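Local atomic coordinates of TRNA nucleotidyl transferase-related protein (Thermotoga maritima, PDB entry 3H38), a protein that probably adds the CCA sequence to the 3' end of tRNA as a nucleotidyltransferase, of which this chain is the C-terminal part with the polymerase head domain. Residues A64-K78 with K81-K93. Residues are numbered along the deposited sequence; the frame is centred on the assembly and turned at random.
Sequences ALEFAEYAKRFLPGK and KHDKFMTASLFLK
K78 N donates to F91 O at 2.7 Å, and F91 N returns a nearly straight bond (175° at the hydrogen) to K78 O, closing a hydrogen-bonded antiparallel pair. K78 O meets the F91 ring at its edge, in the ring plane, 3.5 Å from CD2, while the two side chains run alongside each other. One residue back, G77 faces L92 in a non-hydrogen-bonded pair, its CA 3.0 Å from F91 O, where a beta carbon would collide.

Helix 64-72, its axis 8.0 Å away and nearly parallel (12°), covers the face of strand 87-92 bearing A88, L90 and L92, away from the F91 side chain. L90 reaches it because CG lies opposite the backbone N (chi1 -167°): CD2 comes to 3.6 Å from K72 CA, and CD1 touches K78 O. Cut back to an alanine, this position is likely to leave a gap between helix end and strand 77-80, taking the methyls from A71 and K72. The methyls of A68 and A88 meet at 4.0 Å, and L65 CD2 leans on A88 CB. M86 turns its CE back over the helix start, 4.1 Å from A64 CB.

S89, on the opposite side, takes a hydrogen bond from H82 NE2 and bonds D99, a magnesium ligand. A helix packed on a beta hairpin beside the metal-binding strand is consistent with the nucleotidyltransferase head domain of the poly(A) polymerase family.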
# COMPACT_ATOMS: atom_id res chain seq x y z
N ALA A 64 -20.80 19.54 11.76
CA ALA A 64 -20.12 19.55 10.46
C ALA A 64 -21.03 19.95 9.30
O ALA A 64 -20.65 20.80 8.47
CB ALA A 64 -19.47 18.18 10.20
N LEU A 65 -22.23 19.40 9.25
CA LEU A 65 -23.18 19.75 8.21
C LEU A 65 -23.63 21.19 8.22
O LEU A 65 -23.58 21.83 7.22
CB LEU A 65 -24.39 18.84 8.23
CG LEU A 65 -24.13 17.37 7.99
CD1 LEU A 65 -24.96 16.92 6.85
CD2 LEU A 65 -22.69 17.10 7.72
N GLU A 66 -24.06 21.70 9.36
CA GLU A 66 -24.34 23.10 9.44
C GLU A 66 -23.27 23.88 8.75
O GLU A 66 -23.55 24.78 8.00
CB GLU A 66 -24.29 23.59 10.86
CG GLU A 66 -25.35 23.15 11.76
CD GLU A 66 -25.43 24.04 12.93
OE1 GLU A 66 -25.51 23.54 14.05
OE2 GLU A 66 -25.43 25.25 12.74
N PHE A 67 -22.03 23.58 9.08
CA PHE A 67 -20.88 24.36 8.63
C PHE A 67 -20.67 24.18 7.13
O PHE A 67 -20.51 25.15 6.40
CB PHE A 67 -19.63 23.93 9.39
CG PHE A 67 -18.44 24.75 9.08
CD1 PHE A 67 -18.12 25.85 9.86
CD2 PHE A 67 -17.64 24.45 7.98
CE1 PHE A 67 -17.02 26.64 9.56
CE2 PHE A 67 -16.52 25.24 7.67
CZ PHE A 67 -16.21 26.33 8.47
N ALA A 68 -20.65 22.94 6.67
CA ALA A 68 -20.52 22.68 5.25
C ALA A 68 -21.63 23.41 4.47
O ALA A 68 -21.36 24.04 3.46
CB ALA A 68 -20.54 21.18 4.97
N GLU A 69 -22.86 23.34 4.95
CA GLU A 69 -23.97 24.01 4.31
C GLU A 69 -23.74 25.51 4.23
O GLU A 69 -23.91 26.12 3.20
CB GLU A 69 -25.25 23.71 5.07
CG GLU A 69 -26.02 22.50 4.57
CD GLU A 69 -26.86 21.83 5.64
OE1 GLU A 69 -26.87 22.29 6.80
OE2 GLU A 69 -27.55 20.85 5.34
N TYR A 70 -23.36 26.09 5.34
CA TYR A 70 -23.05 27.50 5.43
C TYR A 70 -21.92 27.88 4.48
O TYR A 70 -22.03 28.85 3.73
CB TYR A 70 -22.65 27.87 6.85
CG TYR A 70 -22.47 29.35 7.03
CD1 TYR A 70 -23.57 30.19 7.00
CD2 TYR A 70 -21.22 29.91 7.21
CE1 TYR A 70 -23.43 31.56 7.16
CE2 TYR A 70 -21.06 31.27 7.37
CZ TYR A 70 -22.17 32.09 7.34
OH TYR A 70 -22.02 33.45 7.50
N ALA A 71 -20.83 27.11 4.55
CA ALA A 71 -19.70 27.27 3.65
C ALA A 71 -20.15 27.20 2.19
O ALA A 71 -19.68 27.97 1.35
CB ALA A 71 -18.65 26.19 3.91
N LYS A 72 -21.05 26.28 1.89
CA LYS A 72 -21.43 26.03 0.52
C LYS A 72 -21.99 27.23 -0.16
O LYS A 72 -21.77 27.40 -1.32
CB LYS A 72 -22.43 24.89 0.40
CG LYS A 72 -22.51 24.33 -0.99
CD LYS A 72 -23.91 24.24 -1.50
CE LYS A 72 -23.92 23.71 -2.91
NZ LYS A 72 -24.69 22.45 -3.07
N ARG A 73 -22.72 28.07 0.54
CA ARG A 73 -23.32 29.20 -0.11
C ARG A 73 -22.43 30.37 -0.35
O ARG A 73 -22.89 31.42 -0.76
CB ARG A 73 -24.55 29.68 0.61
CG ARG A 73 -24.48 29.76 2.05
CD ARG A 73 -25.52 30.70 2.50
NE ARG A 73 -26.24 30.20 3.65
CZ ARG A 73 -26.62 30.95 4.67
NH1 ARG A 73 -26.36 32.23 4.68
NH2 ARG A 73 -27.26 30.41 5.68
N PHE A 74 -21.15 30.20 -0.10
CA PHE A 74 -20.21 31.28 -0.35
C PHE A 74 -19.07 30.69 -1.14
O PHE A 74 -18.28 31.41 -1.75
CB PHE A 74 -19.74 31.91 0.96
CG PHE A 74 -20.87 32.38 1.82
CD1 PHE A 74 -21.48 31.52 2.71
CD2 PHE A 74 -21.34 33.68 1.73
CE1 PHE A 74 -22.53 31.95 3.51
CE2 PHE A 74 -22.39 34.11 2.51
CZ PHE A 74 -22.99 33.24 3.40
N LEU A 75 -19.02 29.36 -1.14
CA LEU A 75 -18.05 28.60 -1.91
C LEU A 75 -18.78 27.63 -2.81
O LEU A 75 -19.01 26.49 -2.42
CB LEU A 75 -17.13 27.81 -0.99
CG LEU A 75 -16.38 28.61 0.07
CD1 LEU A 75 -15.49 27.68 0.86
CD2 LEU A 75 -15.57 29.71 -0.59
N PRO A 76 -19.16 28.09 -4.01
CA PRO A 76 -19.95 27.27 -4.94
C PRO A 76 -19.28 25.94 -5.25
O PRO A 76 -18.22 25.91 -5.89
CB PRO A 76 -20.03 28.15 -6.19
CG PRO A 76 -19.82 29.55 -5.68
CD PRO A 76 -18.84 29.42 -4.56
N GLY A 77 -19.89 24.86 -4.79
CA GLY A 77 -19.37 23.53 -5.04
C GLY A 77 -20.40 22.45 -4.74
O GLY A 77 -21.55 22.75 -4.39
N LYS A 78 -19.99 21.20 -4.85
CA LYS A 78 -20.89 20.10 -4.59
C LYS A 78 -20.70 19.51 -3.23
O LYS A 78 -19.61 19.17 -2.84
CB LYS A 78 -20.74 19.04 -5.67
CG LYS A 78 -20.68 17.64 -5.20
CD LYS A 78 -20.15 16.80 -6.31
CE LYS A 78 -20.61 15.37 -6.19
NZ LYS A 78 -19.61 14.47 -6.76
N LYS A 81 -22.56 14.48 1.71
CA LYS A 81 -22.51 14.06 3.10
C LYS A 81 -21.72 12.80 3.12
O LYS A 81 -21.10 12.45 2.14
CB LYS A 81 -23.87 13.81 3.73
CG LYS A 81 -24.98 14.57 3.11
CD LYS A 81 -25.27 15.83 3.85
CE LYS A 81 -25.75 16.88 2.89
NZ LYS A 81 -26.58 17.86 3.57
N HIS A 82 -21.72 12.08 4.22
CA HIS A 82 -20.91 10.89 4.25
C HIS A 82 -21.46 9.99 5.27
O HIS A 82 -22.37 10.32 5.99
CB HIS A 82 -19.47 11.17 4.67
CG HIS A 82 -18.60 11.73 3.59
ND1 HIS A 82 -18.60 11.24 2.31
CD2 HIS A 82 -17.68 12.71 3.61
CE1 HIS A 82 -17.73 11.91 1.58
NE2 HIS A 82 -17.16 12.81 2.35
N ASP A 83 -20.90 8.81 5.29
CA ASP A 83 -21.19 7.90 6.34
C ASP A 83 -19.92 7.94 7.18
O ASP A 83 -18.97 7.24 6.91
CB ASP A 83 -21.37 6.51 5.76
CG ASP A 83 -22.73 6.30 5.14
OD1 ASP A 83 -23.75 6.39 5.84
OD2 ASP A 83 -22.78 6.02 3.95
N LYS A 84 -19.94 8.78 8.19
CA LYS A 84 -18.94 8.91 9.26
C LYS A 84 -19.69 9.79 10.21
O LYS A 84 -20.40 10.67 9.77
CB LYS A 84 -17.69 9.55 8.77
CG LYS A 84 -16.49 9.30 9.65
CD LYS A 84 -15.95 7.92 9.48
CE LYS A 84 -14.61 7.80 10.11
NZ LYS A 84 -13.79 8.86 9.57
N PHE A 85 -19.53 9.62 11.51
CA PHE A 85 -20.49 10.17 12.43
C PHE A 85 -20.93 11.57 12.07
O PHE A 85 -22.11 11.82 12.06
CB PHE A 85 -19.95 10.05 13.87
CG PHE A 85 -20.39 11.15 14.80
CD1 PHE A 85 -21.69 11.26 15.19
CD2 PHE A 85 -19.47 12.05 15.29
CE1 PHE A 85 -22.07 12.26 16.05
CE2 PHE A 85 -19.85 13.05 16.13
CZ PHE A 85 -21.14 13.16 16.51
N MET A 86 -20.02 12.46 11.72
CA MET A 86 -20.36 13.78 11.19
C MET A 86 -19.31 14.27 10.20
O MET A 86 -18.38 14.97 10.56
CB MET A 86 -20.48 14.79 12.32
CG MET A 86 -21.65 14.56 13.23
SD MET A 86 -22.46 16.11 13.61
CE MET A 86 -22.82 16.68 11.94
N THR A 87 -19.48 13.90 8.95
CA THR A 87 -18.43 14.07 7.98
C THR A 87 -19.02 14.54 6.67
O THR A 87 -20.05 14.04 6.21
CB THR A 87 -17.64 12.76 7.81
OG1 THR A 87 -16.75 12.60 8.93
CG2 THR A 87 -16.82 12.78 6.54
N ALA A 88 -18.36 15.52 6.08
CA ALA A 88 -18.86 16.08 4.84
C ALA A 88 -17.65 16.44 4.02
O ALA A 88 -16.55 16.55 4.55
CB ALA A 88 -19.70 17.31 5.12
N SER A 89 -17.87 16.60 2.72
CA SER A 89 -16.84 17.10 1.83
C SER A 89 -17.45 18.09 0.84
O SER A 89 -18.44 17.78 0.19
CB SER A 89 -16.16 15.94 1.11
OG SER A 89 -15.56 15.07 2.05
N LEU A 90 -16.84 19.25 0.70
CA LEU A 90 -17.32 20.19 -0.27
C LEU A 90 -16.35 20.18 -1.41
O LEU A 90 -15.18 20.45 -1.26
CB LEU A 90 -17.47 21.59 0.30
CG LEU A 90 -18.23 22.67 -0.44
CD1 LEU A 90 -19.45 22.20 -1.11
CD2 LEU A 90 -18.60 23.75 0.47
N PHE A 91 -16.86 19.83 -2.57
CA PHE A 91 -16.07 19.79 -3.79
C PHE A 91 -16.27 21.08 -4.57
O PHE A 91 -17.32 21.30 -5.17
CB PHE A 91 -16.51 18.62 -4.66
CG PHE A 91 -16.27 17.28 -4.03
CD1 PHE A 91 -15.08 16.61 -4.25
CD2 PHE A 91 -17.23 16.70 -3.23
CE1 PHE A 91 -14.85 15.37 -3.66
CE2 PHE A 91 -17.01 15.46 -2.65
CZ PHE A 91 -15.82 14.79 -2.86
N LEU A 92 -15.25 21.94 -4.55
CA LEU A 92 -15.33 23.22 -5.23
C LEU A 92 -15.08 23.08 -6.73
O LEU A 92 -14.16 22.39 -7.15
CB LEU A 92 -14.31 24.18 -4.63
CG LEU A 92 -14.37 24.17 -3.11
CD1 LEU A 92 -13.30 25.08 -2.56
CD2 LEU A 92 -15.77 24.58 -2.65
N LYS A 93 -15.90 23.76 -7.52
CA LYS A 93 -15.78 23.72 -8.97
C LYS A 93 -14.37 24.11 -9.44
O LYS A 93 -13.87 23.59 -10.44
CB LYS A 93 -16.83 24.62 -9.61
CG LYS A 93 -18.26 24.22 -9.26
CD LYS A 93 -18.56 22.81 -9.74
CE LYS A 93 -18.40 22.69 -11.25
NZ LYS A 93 -18.96 21.42 -11.79